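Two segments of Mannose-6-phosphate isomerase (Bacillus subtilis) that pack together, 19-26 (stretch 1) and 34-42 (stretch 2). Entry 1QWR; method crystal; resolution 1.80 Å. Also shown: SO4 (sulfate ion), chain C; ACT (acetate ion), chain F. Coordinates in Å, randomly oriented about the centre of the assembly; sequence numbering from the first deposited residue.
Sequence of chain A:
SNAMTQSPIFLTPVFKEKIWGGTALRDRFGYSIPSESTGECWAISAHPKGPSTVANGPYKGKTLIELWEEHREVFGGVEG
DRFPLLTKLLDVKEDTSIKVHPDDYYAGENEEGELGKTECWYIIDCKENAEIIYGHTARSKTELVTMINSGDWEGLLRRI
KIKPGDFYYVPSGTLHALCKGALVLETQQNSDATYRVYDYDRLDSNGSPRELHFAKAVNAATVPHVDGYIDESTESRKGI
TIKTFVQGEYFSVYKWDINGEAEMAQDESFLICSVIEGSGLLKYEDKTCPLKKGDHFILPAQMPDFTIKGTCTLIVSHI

Stretch 1 (19-26) IWGGTALR
Stretch 2, residues 34-42: PSESTGECW

Stretch 1 is a loop from Ile-19 to Thr-23 that enters a helix at Ala-24. Stretch 2 is a loop from Pro-34 to Ser-37, then a strand from Thr-38 onward. Together they bury 563 Å².

The backbones meet antiparallel in a single bridge, Gly-22 with Thr-38, CA to CA 5.1 Å. Two hydrogen bonds close it: Thr-38 N to Gly-22 O at 2.8 Å and Gly-22 N to Thr-38 O at 3.2 Å. Gly-22 is extended (phi/psi -144/-141); Thr-38 is a regular strand residue (-100/115). Gly-21 (-82/172) lies against Gly-39 (-95/-29), CA to CA 3.6 Å. Glycine permits this approach: an ideal CB on Gly-21 would sit 2.3 Å from Gly-39 N. An ideal CB on Gly-39 would sit 2.8 Å from Trp-20 CZ3. Gly-22 CA also makes a CA-H...O contact with Glu-36 O at 3.5 Å.

The charged pair is Arg-26 and Glu-36. Arg-26 NH2 to Glu-36 OE1 is 2.7 Å, and Arg-26 NH1 to Glu-36 OE2 is 3.2 Å. This salt bridge is bidentate, with nearly straight hydrogen bonds. Arg-26 has chi1 to chi3 t, t, p; Glu-36 has chi1 and chi2 m, m, and chi3 -74°. Arg-26 NH1 also bonds acetate OXT at 3.3 Å.

Apolar contact centres on Leu-25 (m, t), whose CB points toward stretch 2. Its CD1 is 3.8 Å from Thr-38 CG2; its CD2 is 4.1 Å from Cys-41 CB. Trp-20 (chi1 p, chi2 -99°) starts away, but its ring returns: CZ3 is 3.5 Å from Gly-39 O. Its NE1 bonds sulfate O2 at 2.9 Å.

Two waters link the stretches. Water 1 bonds Ile-19 O at 2.8 Å and Ser-37 OG at 2.6 Å. Water 2 accepts from Leu-25 N and donates to Thr-38 O, both at 2.9 Å.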

# COMPACT_ATOMS: atom_id res chain seq x y z
N ILE A 19 -15.72 7.94 -2.06
CA ILE A 19 -17.08 7.59 -2.42
C ILE A 19 -17.24 6.08 -2.43
O ILE A 19 -18.33 5.57 -2.21
CB ILE A 19 -17.49 8.17 -3.80
CG1 ILE A 19 -16.67 7.52 -4.93
CG2 ILE A 19 -17.27 9.67 -3.81
CD1 ILE A 19 -17.13 7.96 -6.35
N TRP A 20 -16.14 5.36 -2.68
CA TRP A 20 -16.19 3.90 -2.73
C TRP A 20 -15.83 3.25 -1.39
O TRP A 20 -15.74 2.02 -1.28
CB TRP A 20 -15.25 3.37 -3.82
CG TRP A 20 -13.85 3.97 -3.80
CD1 TRP A 20 -13.38 4.99 -4.59
CD2 TRP A 20 -12.75 3.56 -2.97
NE1 TRP A 20 -12.05 5.24 -4.29
CE2 TRP A 20 -11.64 4.38 -3.31
CE3 TRP A 20 -12.59 2.59 -1.97
CZ2 TRP A 20 -10.39 4.25 -2.68
CZ3 TRP A 20 -11.35 2.46 -1.35
CH2 TRP A 20 -10.27 3.28 -1.71
N GLY A 21 -15.64 4.08 -0.37
CA GLY A 21 -15.29 3.57 0.94
C GLY A 21 -16.47 3.08 1.77
O GLY A 21 -17.64 3.24 1.39
N GLY A 22 -16.15 2.46 2.90
CA GLY A 22 -17.18 1.94 3.79
C GLY A 22 -16.80 2.08 5.25
O GLY A 22 -16.21 3.09 5.63
N THR A 23 -17.12 1.07 6.05
CA THR A 23 -16.82 1.09 7.49
C THR A 23 -15.98 -0.12 7.89
O THR A 23 -15.75 -0.33 9.08
CB THR A 23 -18.14 1.07 8.37
OG1 THR A 23 -18.87 -0.13 8.10
CG2 THR A 23 -19.03 2.27 8.08
N ALA A 24 -15.50 -0.91 6.93
CA ALA A 24 -14.71 -2.09 7.27
C ALA A 24 -13.48 -1.79 8.13
O ALA A 24 -13.04 -2.64 8.91
CB ALA A 24 -14.29 -2.84 5.99
N LEU A 25 -12.92 -0.59 7.99
CA LEU A 25 -11.73 -0.24 8.79
C LEU A 25 -12.11 -0.17 10.26
O LEU A 25 -11.30 -0.46 11.14
CB LEU A 25 -11.14 1.09 8.31
CG LEU A 25 -10.45 0.94 6.94
CD1 LEU A 25 -10.18 2.31 6.30
CD2 LEU A 25 -9.12 0.18 7.15
N ARG A 26 -13.34 0.23 10.54
CA ARG A 26 -13.78 0.26 11.92
C ARG A 26 -14.24 -1.14 12.33
O ARG A 26 -13.85 -1.65 13.38
CB ARG A 26 -14.94 1.25 12.12
CG ARG A 26 -15.48 1.19 13.55
CD ARG A 26 -16.59 2.18 13.80
NE ARG A 26 -17.76 1.93 12.97
CZ ARG A 26 -18.34 2.87 12.23
NH1 ARG A 26 -17.84 4.10 12.22
NH2 ARG A 26 -19.42 2.58 11.52
N PRO A 34 -13.44 8.76 10.14
CA PRO A 34 -14.06 10.06 9.87
C PRO A 34 -15.47 10.04 9.33
O PRO A 34 -16.25 10.96 9.60
CB PRO A 34 -13.10 10.71 8.86
CG PRO A 34 -11.83 9.87 8.97
CD PRO A 34 -12.36 8.51 9.17
N SER A 35 -15.79 9.03 8.53
CA SER A 35 -17.13 8.92 7.96
C SER A 35 -17.51 7.47 7.75
O SER A 35 -16.70 6.56 7.97
CB SER A 35 -17.22 9.70 6.64
OG SER A 35 -16.89 8.91 5.51
N GLU A 36 -18.76 7.25 7.34
CA GLU A 36 -19.21 5.89 7.08
C GLU A 36 -18.82 5.47 5.66
O GLU A 36 -19.19 4.40 5.19
CB GLU A 36 -20.73 5.78 7.29
CG GLU A 36 -21.16 6.28 8.66
CD GLU A 36 -20.50 5.52 9.80
OE1 GLU A 36 -20.89 4.36 10.04
OE2 GLU A 36 -19.59 6.08 10.46
N SER A 37 -18.05 6.34 4.99
CA SER A 37 -17.53 6.05 3.65
C SER A 37 -16.04 6.30 3.69
O SER A 37 -15.54 7.20 3.03
CB SER A 37 -18.16 6.97 2.58
OG SER A 37 -19.46 6.54 2.25
N THR A 38 -15.32 5.53 4.51
CA THR A 38 -13.87 5.71 4.63
C THR A 38 -13.20 4.63 3.77
O THR A 38 -13.32 3.45 4.04
CB THR A 38 -13.44 5.58 6.12
OG1 THR A 38 -14.06 6.64 6.87
CG2 THR A 38 -11.91 5.69 6.26
N GLY A 39 -12.50 5.06 2.72
CA GLY A 39 -11.86 4.10 1.85
C GLY A 39 -10.41 3.81 2.15
O GLY A 39 -9.94 2.70 1.88
N GLU A 40 -9.68 4.77 2.71
CA GLU A 40 -8.26 4.53 2.94
C GLU A 40 -7.73 4.85 4.33
O GLU A 40 -8.14 5.82 4.96
CB GLU A 40 -7.41 5.31 1.92
CG GLU A 40 -7.90 5.25 0.46
CD GLU A 40 -6.91 5.83 -0.57
OE1 GLU A 40 -6.01 6.61 -0.19
OE2 GLU A 40 -7.04 5.50 -1.78
N CYS A 41 -6.84 3.98 4.79
CA CYS A 41 -6.13 4.20 6.03
C CYS A 41 -4.67 4.36 5.56
O CYS A 41 -4.09 3.41 5.05
CB CYS A 41 -6.20 2.99 6.95
SG CYS A 41 -5.09 3.12 8.39
N TRP A 42 -4.11 5.57 5.69
CA TRP A 42 -2.72 5.84 5.35
C TRP A 42 -2.02 5.42 6.65
O TRP A 42 -1.98 6.16 7.64
CB TRP A 42 -2.55 7.34 5.03
CG TRP A 42 -3.20 7.69 3.70
CD1 TRP A 42 -4.22 7.02 3.07
CD2 TRP A 42 -2.87 8.80 2.84
NE1 TRP A 42 -4.54 7.64 1.88
CE2 TRP A 42 -3.72 8.73 1.71
CE3 TRP A 42 -1.93 9.83 2.92
CZ2 TRP A 42 -3.66 9.67 0.67
CZ3 TRP A 42 -1.86 10.76 1.88
CH2 TRP A 42 -2.72 10.67 0.78
S SO4 C . -9.44 6.38 -6.55
O1 SO4 C . -10.49 5.81 -7.42
O2 SO4 C . -10.04 6.99 -5.36
O3 SO4 C . -8.66 7.39 -7.30
O4 SO4 C . -8.53 5.30 -6.13
C ACT F . -16.25 5.59 15.50
O ACT F . -15.57 5.96 16.50
OXT ACT F . -15.86 5.69 14.30
CH3 ACT F . -17.50 4.77 15.78
O HOH W 1 -20.17 5.80 -0.16
O HOH W 2 -13.66 1.66 6.27